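Local coordinates for protein ICChI, a glycosylated chitinase (Ipomoea carnea, PDB 6IDN) that hydrolyses chitin and also shows lysozyme activity, probably as a family 18 glycoside hydrolase acting from the end of a TIM barrel, at residues Leu154-Ala159 against Asp177-Gln182; Gly1-Tyr6 against Val253-Lys258; Leu76-Gly81 against Asp120-Asp125. All coordinates share one frame; numbering follows the deposited sequence.

Contact 1: Leu154-Ala159 against Asp177-Gln182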
# COMPACT_ATOMS: atom_id res chain seq x y z
N LEU A 154 -9.73 0.97 0.50
CA LEU A 154 -9.03 1.03 -0.77
C LEU A 154 -7.87 2.00 -0.62
O LEU A 154 -8.06 3.13 -0.17
CB LEU A 154 -9.97 1.46 -1.89
CG LEU A 154 -11.17 0.55 -2.13
CD1 LEU A 154 -12.14 1.15 -3.15
CD2 LEU A 154 -10.69 -0.81 -2.58
N ALA A 155 -6.67 1.55 -0.98
CA ALA A 155 -5.48 2.38 -0.89
C ALA A 155 -4.77 2.35 -2.23
O ALA A 155 -4.84 1.35 -2.95
CB ALA A 155 -4.54 1.90 0.24
N ALA A 156 -4.10 3.46 -2.57
CA ALA A 156 -3.34 3.55 -3.81
C ALA A 156 -1.94 4.07 -3.54
O ALA A 156 -1.75 4.93 -2.67
CB ALA A 156 -4.02 4.48 -4.84
N ALA A 157 -0.97 3.62 -4.35
CA ALA A 157 0.44 3.97 -4.18
C ALA A 157 1.03 4.53 -5.47
O ALA A 157 1.93 3.94 -6.08
CB ALA A 157 1.24 2.75 -3.71
N PRO A 158 0.56 5.70 -5.91
CA PRO A 158 1.14 6.31 -7.11
C PRO A 158 2.53 6.86 -6.84
O PRO A 158 2.91 7.14 -5.71
CB PRO A 158 0.17 7.45 -7.43
CG PRO A 158 -0.30 7.91 -6.05
CD PRO A 158 -0.41 6.60 -5.24
N ALA A 159 3.28 7.05 -7.92
CA ALA A 159 4.53 7.79 -7.82
C ALA A 159 4.23 9.29 -7.82
O ALA A 159 3.12 9.72 -8.12
CB ALA A 159 5.47 7.40 -8.96
N ASP A 177 -9.69 5.38 0.19
CA ASP A 177 -9.57 5.79 1.58
C ASP A 177 -8.18 6.32 1.89
O ASP A 177 -8.04 7.23 2.70
CB ASP A 177 -9.89 4.60 2.48
CG ASP A 177 -11.27 4.07 2.22
OD1 ASP A 177 -12.22 4.70 2.73
OD2 ASP A 177 -11.43 3.08 1.48
N TYR A 178 -7.17 5.77 1.24
CA TYR A 178 -5.78 6.12 1.49
C TYR A 178 -5.08 6.28 0.15
O TYR A 178 -5.29 5.48 -0.75
CB TYR A 178 -5.03 5.03 2.30
CG TYR A 178 -5.64 4.71 3.65
CD1 TYR A 178 -6.62 3.73 3.76
CD2 TYR A 178 -5.25 5.40 4.78
CE1 TYR A 178 -7.19 3.46 4.95
CE2 TYR A 178 -5.83 5.10 6.01
CZ TYR A 178 -6.81 4.13 6.07
OH TYR A 178 -7.41 3.79 7.25
N VAL A 179 -4.24 7.30 0.04
CA VAL A 179 -3.33 7.41 -1.12
C VAL A 179 -1.98 7.78 -0.52
O VAL A 179 -1.86 8.82 0.13
CB VAL A 179 -3.78 8.44 -2.17
CG1 VAL A 179 -2.68 8.58 -3.23
CG2 VAL A 179 -5.10 8.00 -2.81
N TRP A 180 -0.97 6.92 -0.68
CA TRP A 180 0.40 7.23 -0.26
C TRP A 180 1.21 7.51 -1.50
O TRP A 180 1.46 6.61 -2.30
CB TRP A 180 1.02 6.10 0.57
CG TRP A 180 0.46 4.72 0.34
CD1 TRP A 180 0.69 3.90 -0.72
CD2 TRP A 180 -0.38 4.00 1.23
NE1 TRP A 180 0.03 2.71 -0.56
CE2 TRP A 180 -0.61 2.73 0.65
CE3 TRP A 180 -0.94 4.28 2.49
CZ2 TRP A 180 -1.40 1.78 1.23
CZ3 TRP A 180 -1.74 3.29 3.10
CH2 TRP A 180 -1.95 2.07 2.45
N VAL A 181 1.61 8.76 -1.67
CA VAL A 181 2.34 9.20 -2.85
C VAL A 181 3.81 8.91 -2.65
O VAL A 181 4.41 9.33 -1.65
CB VAL A 181 2.09 10.69 -3.12
CG1 VAL A 181 2.79 11.09 -4.41
CG2 VAL A 181 0.60 10.98 -3.19
N GLN A 182 4.41 8.18 -3.59
CA GLN A 182 5.80 7.73 -3.44
C GLN A 182 6.74 8.84 -3.89
O GLN A 182 6.95 9.04 -5.08
CB GLN A 182 6.05 6.45 -4.23
CG GLN A 182 5.29 5.21 -3.73
CD GLN A 182 5.25 4.08 -4.76
OE1 GLN A 182 5.45 4.31 -5.94
NE2 GLN A 182 4.97 2.87 -4.31

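Contact 2: Gly1-Tyr6 against Val253-Lys258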
# COMPACT_ATOMS: atom_id res chain seq x y z
N GLY A 1 -1.44 11.56 13.17
CA GLY A 1 -0.98 10.89 11.97
C GLY A 1 -0.64 9.43 12.19
O GLY A 1 -0.41 9.00 13.32
N GLU A 2 -0.62 8.67 11.10
CA GLU A 2 -0.36 7.23 11.11
C GLU A 2 0.89 6.92 10.30
O GLU A 2 1.32 7.71 9.45
CB GLU A 2 -1.55 6.45 10.53
CG GLU A 2 -2.81 6.53 11.38
CD GLU A 2 -3.93 5.67 10.82
OE1 GLU A 2 -4.30 5.85 9.65
OE2 GLU A 2 -4.47 4.84 11.57
N ILE A 3 1.47 5.75 10.55
CA ILE A 3 2.53 5.21 9.72
C ILE A 3 2.05 3.91 9.09
O ILE A 3 1.55 3.03 9.80
CB ILE A 3 3.83 4.98 10.52
CG1 ILE A 3 4.36 6.30 11.05
CG2 ILE A 3 4.86 4.29 9.63
CD1 ILE A 3 5.65 6.19 11.83
N ALA A 4 2.19 3.81 7.78
CA ALA A 4 1.94 2.58 7.03
C ALA A 4 3.27 2.03 6.57
O ALA A 4 4.18 2.79 6.25
CB ALA A 4 1.04 2.82 5.81
N ILE A 5 3.39 0.70 6.53
CA ILE A 5 4.63 0.10 6.07
C ILE A 5 4.31 -1.12 5.22
O ILE A 5 3.31 -1.80 5.44
CB ILE A 5 5.57 -0.28 7.23
CG1 ILE A 5 6.99 -0.52 6.68
CG2 ILE A 5 5.05 -1.52 7.98
CD1 ILE A 5 8.10 -0.18 7.63
N TYR A 6 5.20 -1.40 4.26
CA TYR A 6 5.12 -2.61 3.45
C TYR A 6 5.87 -3.76 4.10
O TYR A 6 7.00 -3.60 4.59
CB TYR A 6 5.68 -2.35 2.05
CG TYR A 6 4.70 -1.62 1.17
CD1 TYR A 6 4.61 -0.23 1.21
CD2 TYR A 6 3.88 -2.30 0.28
CE1 TYR A 6 3.71 0.45 0.43
CE2 TYR A 6 2.97 -1.63 -0.52
CZ TYR A 6 2.90 -0.25 -0.44
OH TYR A 6 2.00 0.44 -1.21
N VAL A 253 2.66 9.12 7.14
CA VAL A 253 3.81 8.73 6.32
C VAL A 253 3.70 7.24 6.01
O VAL A 253 3.35 6.44 6.88
CB VAL A 253 5.14 9.01 7.07
CG1 VAL A 253 6.34 8.36 6.37
CG2 VAL A 253 5.34 10.51 7.25
N MET A 254 3.99 6.87 4.76
CA MET A 254 4.13 5.47 4.37
C MET A 254 5.60 5.18 4.15
O MET A 254 6.35 6.03 3.66
CB MET A 254 3.32 5.16 3.10
CG MET A 254 3.53 3.75 2.53
SD MET A 254 5.03 3.62 1.50
CE MET A 254 4.41 4.18 -0.08
N LEU A 255 6.04 3.98 4.53
CA LEU A 255 7.44 3.63 4.44
C LEU A 255 7.62 2.37 3.60
O LEU A 255 6.97 1.35 3.83
CB LEU A 255 8.04 3.40 5.83
CG LEU A 255 8.13 4.64 6.71
CD1 LEU A 255 8.64 4.24 8.10
CD2 LEU A 255 9.07 5.65 6.09
N TRP A 256 8.53 2.46 2.63
CA TRP A 256 9.08 1.30 1.94
C TRP A 256 10.47 1.05 2.51
O TRP A 256 11.37 1.86 2.29
CB TRP A 256 9.15 1.59 0.44
CG TRP A 256 9.79 0.49 -0.32
CD1 TRP A 256 11.08 0.46 -0.79
CD2 TRP A 256 9.20 -0.76 -0.67
NE1 TRP A 256 11.31 -0.74 -1.43
CE2 TRP A 256 10.18 -1.51 -1.36
CE3 TRP A 256 7.93 -1.32 -0.48
CZ2 TRP A 256 9.92 -2.78 -1.87
CZ3 TRP A 256 7.69 -2.60 -0.96
CH2 TRP A 256 8.67 -3.30 -1.66
N SER A 257 10.68 -0.05 3.26
CA SER A 257 9.76 -1.12 3.64
C SER A 257 10.22 -1.62 5.02
O SER A 257 11.19 -1.10 5.57
CB SER A 257 9.80 -2.25 2.62
OG SER A 257 11.04 -2.95 2.73
N LYS A 258 9.55 -2.63 5.58
CA LYS A 258 9.93 -3.12 6.90
C LYS A 258 11.39 -3.55 6.93
O LYS A 258 12.10 -3.32 7.93
CB LYS A 258 9.02 -4.28 7.32
CG LYS A 258 9.42 -4.98 8.63
CD LYS A 258 9.45 -4.01 9.81
CE LYS A 258 9.69 -4.75 11.14
NZ LYS A 258 11.03 -5.40 11.20

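Contact 3: Leu76-Gly81 against Asp120-Asp125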
# COMPACT_ATOMS: atom_id res chain seq x y z
N LEU A 76 -3.88 -6.21 1.58
CA LEU A 76 -3.14 -6.91 0.54
C LEU A 76 -2.78 -5.94 -0.57
O LEU A 76 -3.65 -5.23 -1.08
CB LEU A 76 -3.97 -8.06 -0.04
CG LEU A 76 -3.31 -8.73 -1.26
CD1 LEU A 76 -2.10 -9.55 -0.83
CD2 LEU A 76 -4.29 -9.62 -2.01
N SER A 77 -1.50 -5.91 -0.95
CA SER A 77 -1.03 -4.99 -1.99
C SER A 77 -0.95 -5.70 -3.33
O SER A 77 -0.24 -6.71 -3.47
CB SER A 77 0.33 -4.40 -1.63
OG SER A 77 0.70 -3.37 -2.54
N LEU A 78 -1.64 -5.15 -4.33
CA LEU A 78 -1.58 -5.63 -5.71
C LEU A 78 -0.39 -5.05 -6.44
O LEU A 78 -0.16 -3.84 -6.42
CB LEU A 78 -2.84 -5.24 -6.48
CG LEU A 78 -4.20 -5.50 -5.86
CD1 LEU A 78 -5.28 -4.95 -6.77
CD2 LEU A 78 -4.42 -7.00 -5.58
N GLY A 79 0.35 -5.92 -7.13
CA GLY A 79 1.26 -5.42 -8.15
C GLY A 79 2.72 -5.41 -7.74
O GLY A 79 3.32 -6.47 -7.55
N GLY A 80 3.28 -4.22 -7.60
CA GLY A 80 4.69 -4.09 -7.28
C GLY A 80 5.54 -3.99 -8.53
O GLY A 80 5.05 -3.94 -9.67
N GLY A 81 6.85 -3.98 -8.31
CA GLY A 81 7.77 -3.63 -9.38
C GLY A 81 7.92 -4.70 -10.45
O GLY A 81 8.24 -4.39 -11.60
N ASP A 120 -8.22 -6.16 5.79
CA ASP A 120 -9.03 -4.95 5.87
C ASP A 120 -9.25 -4.25 4.54
O ASP A 120 -10.15 -3.42 4.45
CB ASP A 120 -8.39 -3.98 6.85
CG ASP A 120 -8.52 -4.45 8.28
OD1 ASP A 120 -9.66 -4.60 8.79
OD2 ASP A 120 -7.48 -4.70 8.91
N GLY A 121 -8.49 -4.57 3.50
CA GLY A 121 -8.66 -3.88 2.25
C GLY A 121 -7.51 -4.20 1.31
O GLY A 121 -6.70 -5.09 1.57
N ILE A 122 -7.47 -3.41 0.23
CA ILE A 122 -6.65 -3.69 -0.94
C ILE A 122 -5.86 -2.44 -1.26
O ILE A 122 -6.44 -1.35 -1.40
CB ILE A 122 -7.51 -4.11 -2.14
CG1 ILE A 122 -8.34 -5.35 -1.77
CG2 ILE A 122 -6.63 -4.34 -3.38
CD1 ILE A 122 -7.50 -6.57 -1.42
N ASP A 123 -4.54 -2.59 -1.38
CA ASP A 123 -3.63 -1.52 -1.77
C ASP A 123 -3.27 -1.69 -3.24
O ASP A 123 -2.91 -2.79 -3.66
CB ASP A 123 -2.37 -1.57 -0.90
CG ASP A 123 -1.29 -0.59 -1.35
OD1 ASP A 123 -1.58 0.62 -1.38
OD2 ASP A 123 -0.16 -1.04 -1.62
N PHE A 124 -3.37 -0.61 -4.01
CA PHE A 124 -3.13 -0.65 -5.46
C PHE A 124 -1.72 -0.11 -5.72
O PHE A 124 -1.53 1.09 -5.86
CB PHE A 124 -4.14 0.21 -6.22
CG PHE A 124 -5.53 -0.35 -6.32
CD1 PHE A 124 -6.24 -0.79 -5.21
CD2 PHE A 124 -6.18 -0.36 -7.56
CE1 PHE A 124 -7.53 -1.26 -5.33
CE2 PHE A 124 -7.49 -0.81 -7.69
CZ PHE A 124 -8.17 -1.28 -6.59
N ASP A 125 -0.73 -1.01 -5.79
CA ASP A 125 0.65 -0.61 -6.06
C ASP A 125 1.00 -0.94 -7.51
O ASP A 125 1.89 -1.72 -7.81
CB ASP A 125 1.61 -1.28 -5.07
CG ASP A 125 3.02 -0.69 -5.13
OD1 ASP A 125 3.21 0.37 -5.76
OD2 ASP A 125 3.96 -1.30 -4.56

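Contact 1: Leu154-Ala159 against Asp177-Gln182
The indole of Trp180 lies against two alanines of the neighbouring strand, in a parallel pair that belongs to a TIM barrel and forms a beta-alpha-beta unit with the short helix 168-171 between its strands. Ala157 comes in at the edge, in the ring plane, with its CB 3.3 Å from Trp180 CD1. Ala155 approaches obliquely at the other end of the ring system, its CB 3.3 Å from Trp180 CZ2. Over one face of the indole sits Ala156 O, which also takes the backbone N-H of Trp180 at 2.9 Å. The first torsion of Trp180, 25°, lies well off a staggered value and carries the indole back toward the alanine strand, where that carbonyl faces the ring while the methyls meet its edge and far end. Small methyl groups suit this place: they bring the indole close to the strand, inside the barrel, where it meets Phe75 and Ala4 of other strands and its NE1 makes a weak hydrogen bond to Asp123.

On the face of Val179 and Ala156 the packing is aliphatic: the proline ring crosses the valine at about a right angle, Pro158 CD resting 3.6 Å from Val179 CG1. Gln182 N, 2.8 Å from Pro158 O in a nearly straight bond (168°), resumes the ladder past the regular strand. At the opposite end Leu154 O receives two N-H groups, that of Tyr178 and, weakly, that of Asp177. Asp177 repays the strand with its side chain: OD2 accepts Leu154 N at 2.9 Å through the anti lone pair, with an N-H...O angle of 165°.

Contact 2: Gly1-Tyr6 against Val253-Lys258
With CG anti to the carbonyl carbon (chi1 -78°) Tyr6 turns its ring toward the last strand, and with CG anti to the backbone N (chi1 176°) Trp256, whose CB points away, brings its benzo edge back to it. The result is an offset edge-to-face pair, the Trp256 edge turned to the face of Tyr6, with 5.5 Å between the phenol and six-membered ring centroids and the planes at 64°. The closest touch is Tyr6 CB to Trp256 CE3, 3.5 Å. A cis peptide follows Trp256, as in other family 18 enzymes, and turns the chain so that Lys258 N, rather than the next residue in simple register, bonds to Tyr6 O at 2.9 Å.

Met254 reaches the same phenol from its rim. Its chain, bent at chi2 and chi3, sets SD in the ring plane 3.6 Å from Tyr6 CE1, a Met-aromatic contact at the edge. On the other side of the sheet Ile5 follows the turn of the backbone, its CD1 lying 3.5 Å from Lys258 N, and Ile3 CG2 touches Leu255 CD1. The parallel ladder joins the first and last strands of the TIM barrel and so closes the cylinder; Tyr6 N to Leu255 O, at 3.3 Å, is a weak rung.

Sulfur in the ring plane beside CE1 and the indole edge slanting in at CB and CG restrict how the phenol can turn. The chemistry is thus divided: dispersion positions the ring, and the hydrogen bond between its hydroxyl and Asp123 is likely to hold the tip.

Contact 3: Leu76-Gly81 against Asp120-Asp125
Ser77 and Asp123 face each other across two parallel strands with matching first torsions, OG of the serine and CG of the aspartate each anti to its own backbone N (chi1 -172° and 173°). Serine is modelled in two conformers; in the one described here, Ser77 OG donates to Asp123 OD2 at 2.6 Å, meeting the oxygen on its anti side and 19° out of the carboxylate plane. The carboxylate has further partners: the Tyr6 hydroxyl at OD2 as well, and Trp180 NE1 weakly at OD1. An alanine in place of Asp123 would probably leave Ser77, Tyr6 and Trp180 without the carboxylate that both hydroxyls share at OD2 and that the indole meets weakly at OD1, and the phenol freer to shift.

Asp125, also extended with CG anti to N, points toward the neighbouring strand, its CB lying 3.4 Å from Ser77 OG. Its OD1 has a weak bond from Gln182, and its OD2 lies near Glu127.

The reverse side of the sheet is greasy. Leu78, with CG anti to the carbonyl carbon, leans over Ile122, whose CG2 branch is anti to N; the two chains run obliquely, Leu78 CG 3.7 Å from Ile122 CG2. Helix 134-148 covers this side through Leu137 and Leu141.

At the C-terminal end Gly79 and Gly80 adopt backbone angles at which a CB would press on the carbonyl O of the residue before. A side chain at Gly79 would also strike Asp125 O, the very atom that accepts Gly80 N at 2.9 Å in a nearly straight bond.

The sequences Ser77-Leu78-Gly79-Gly80 and Asp120 to Glu127 match the SxGG and DxxDxDxE signatures of family 18 chitinases; in that family the closing glutamate is the proton donor, so these aspartates probably line the active site.

The three contacts sample one eight-stranded barrel, with centres about 10 Å apart for contacts 1 and 3, 11 Å for contacts 1 and 2, and 14 Å for contacts 2 and 3. Contact 2 pairs the first and last barrel strands; contact 3 and then contact 1 follow along the chain inside the long loop it closes. Strands 121-126 and 153-156 are neighbours, so contacts 3 and 1 form a continuous run of four strands. Strand 27-36 lies between contacts 2 and 3, and strand 213-219 between contacts 1 and 2. Tyr6 of contact 2 and Trp180 of contact 1 both reach Asp123 of contact 3 inside the barrel, joining distant sequence segments at the probable catalytic centre.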